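Local structure of 5'-methylthioadenosine nucleosidase (Arabidopsis thaliana, 2QTT) at residues A[27-32]-A[72-77]. The protein is a nucleosidase of the phosphorylase superfamily, built as an alpha/beta protein around a central mixed beta-sheet. Residues are numbered along the deposited sequence; the frame is centred on the assembly and turned at random.
Sequences SSVVFV and LRINVV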
loop_
_atom_site.group_PDB
_atom_site.type_symbol
_atom_site.label_atom_id
_atom_site.label_comp_id
_atom_site.label_asym_id
_atom_site.label_seq_id
_atom_site.Cartn_x
_atom_site.Cartn_y
_atom_site.Cartn_z
ATOM N N SER A 27 22.160 16.451 1.251
ATOM C CA SER A 27 21.891 17.232 2.465
ATOM C C SER A 27 21.020 16.503 3.491
ATOM O O SER A 27 21.181 16.706 4.701
ATOM C CB SER A 27 21.345 18.627 2.128
ATOM O OG SER A 27 20.214 18.582 1.283
ATOM N N SER A 28 20.097 15.655 3.030
ATOM C CA SER A 28 19.279 14.894 3.974
ATOM C C SER A 28 18.955 13.463 3.540
ATOM O O SER A 28 18.951 13.127 2.338
ATOM C CB SER A 28 17.981 15.647 4.357
ATOM O OG SER A 28 16.979 15.519 3.375
ATOM N N VAL A 29 18.672 12.637 4.545
ATOM C CA VAL A 29 18.219 11.269 4.333
ATOM C C VAL A 29 16.969 10.988 5.168
ATOM O O VAL A 29 16.845 11.487 6.296
ATOM C CB VAL A 29 19.349 10.231 4.648
ATOM C CG1 VAL A 29 20.011 10.506 5.993
ATOM C CG2 VAL A 29 18.823 8.779 4.572
ATOM N N VAL A 30 16.014 10.231 4.617
ATOM C CA VAL A 30 14.969 9.703 5.497
ATOM C C VAL A 30 15.075 8.176 5.582
ATOM O O VAL A 30 15.221 7.477 4.564
ATOM C CB VAL A 30 13.516 10.118 5.152
ATOM C CG1 VAL A 30 13.314 11.636 5.194
ATOM C CG2 VAL A 30 13.105 9.572 3.848
ATOM N N PHE A 31 15.031 7.681 6.804
ATOM C CA PHE A 31 14.929 6.243 7.058
ATOM C C PHE A 31 13.461 5.890 7.218
ATOM O O PHE A 31 12.743 6.546 7.986
ATOM C CB PHE A 31 15.649 5.857 8.349
ATOM C CG PHE A 31 17.122 5.712 8.201
ATOM C CD1 PHE A 31 17.945 6.843 8.226
ATOM C CD2 PHE A 31 17.694 4.452 8.039
ATOM C CE1 PHE A 31 19.329 6.723 8.099
ATOM C CE2 PHE A 31 19.082 4.308 7.906
ATOM C CZ PHE A 31 19.904 5.446 7.935
ATOM N N VAL A 32 13.017 4.864 6.501
ATOM C CA VAL A 32 11.663 4.322 6.703
ATOM C C VAL A 32 11.848 3.015 7.454
ATOM O O VAL A 32 12.429 2.064 6.931
ATOM C CB VAL A 32 10.892 4.062 5.369
ATOM C CG1 VAL A 32 9.546 3.441 5.658
ATOM C CG2 VAL A 32 10.704 5.368 4.571
ATOM N N LEU A 72 24.851 16.230 7.668
ATOM C CA LEU A 72 23.683 15.525 7.196
ATOM C C LEU A 72 22.469 15.631 8.117
ATOM O O LEU A 72 22.558 15.346 9.313
ATOM C CB LEU A 72 24.087 14.070 7.005
ATOM C CG LEU A 72 23.164 13.199 6.162
ATOM C CD1 LEU A 72 23.201 13.620 4.689
ATOM C CD2 LEU A 72 23.585 11.747 6.326
ATOM N N ARG A 73 21.341 16.033 7.541
ATOM C CA ARG A 73 20.061 16.035 8.260
ATOM C C ARG A 73 19.469 14.622 8.237
ATOM O O ARG A 73 19.441 13.977 7.183
ATOM C CB ARG A 73 19.103 17.061 7.642
ATOM C CG ARG A 73 19.640 18.524 7.722
ATOM C CD ARG A 73 18.723 19.528 7.027
ATOM N NE ARG A 73 17.448 19.758 7.731
ATOM C CZ ARG A 73 17.300 20.515 8.819
ATOM N NH1 ARG A 73 18.342 21.124 9.368
ATOM N NH2 ARG A 73 16.101 20.659 9.374
ATOM N N ILE A 74 19.019 14.142 9.397
ATOM C CA ILE A 74 18.520 12.752 9.533
ATOM C C ILE A 74 17.073 12.715 10.009
ATOM O O ILE A 74 16.740 13.192 11.114
ATOM C CB ILE A 74 19.393 11.900 10.496
ATOM C CG1 ILE A 74 20.867 11.970 10.107
ATOM C CG2 ILE A 74 18.897 10.421 10.565
ATOM C CD1 ILE A 74 21.785 11.395 11.142
ATOM N N ASN A 75 16.208 12.155 9.171
ATOM C CA ASN A 75 14.818 11.958 9.538
ATOM C C ASN A 75 14.524 10.459 9.607
ATOM O O ASN A 75 14.884 9.720 8.696
ATOM C CB ASN A 75 13.918 12.697 8.543
ATOM C CG ASN A 75 14.070 14.197 8.643
ATOM O OD1 ASN A 75 13.775 14.777 9.675
ATOM N ND2 ASN A 75 14.522 14.837 7.564
ATOM N N VAL A 76 13.944 9.998 10.709
ATOM C CA VAL A 76 13.548 8.588 10.836
ATOM C C VAL A 76 12.022 8.545 11.004
ATOM O O VAL A 76 11.481 9.162 11.924
ATOM C CB VAL A 76 14.287 7.846 11.987
ATOM C CG1 VAL A 76 13.764 6.426 12.131
ATOM C CG2 VAL A 76 15.826 7.816 11.726
ATOM N N VAL A 77 11.344 7.855 10.087
ATOM C CA VAL A 77 9.872 7.796 10.067
ATOM C C VAL A 77 9.396 6.351 10.316
ATOM O O VAL A 77 9.939 5.401 9.731
ATOM C CB VAL A 77 9.270 8.450 8.756
ATOM C CG1 VAL A 77 9.514 7.591 7.475
ATOM C CG2 VAL A 77 7.772 8.772 8.918
HETATM O O HOH W 1 14.704 14.745 4.743
#
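V29 meets L72 through CG1 and CD2, 3.8 Å apart, on one face of a parallel strand pair in the mixed sheet at the heart of this phosphorylase-superfamily fold. The same face carries F31, whose CB lies 3.9 Å from V76 CG2, while I74 CG2 comes obliquely to the ring at CD1. Helix 234-259 covers this side, with I256 touching both F31 and I74. On the other face V32 and V77 lie alongside each other with their branches aimed alike, and CG2 of the first touches CG1 of the second. V77 CG1 sits between its own backbone N and carbonyl carbon (chi1 72°), which brings it 3.4 Å from F31 O; helix 92-106 packs over both valines.

Between the faces, the backbones illustrate how parallel strands share their bonds: V29 and F31 each bond the two residues flanking their partners, I74 and V76, and S27 adds a bond from R73 N to its O. Thus V29 N gives to R73 O while V29 O receives N75 N. The straightest of the five bonds, V77 N to F31 O (2.8 Å), has an N-H...O angle of 175°. Strand 110-119 borders 28-32 on its other edge.

Toward the polar end, V30 CG1 packs 3.6 Å from N75 CB. The N75 amide is held at both ends: OD1 bonds H66 ND1, and ND2 donates to a water 2.8 Å away that also hydrogen-bonds S28 OG.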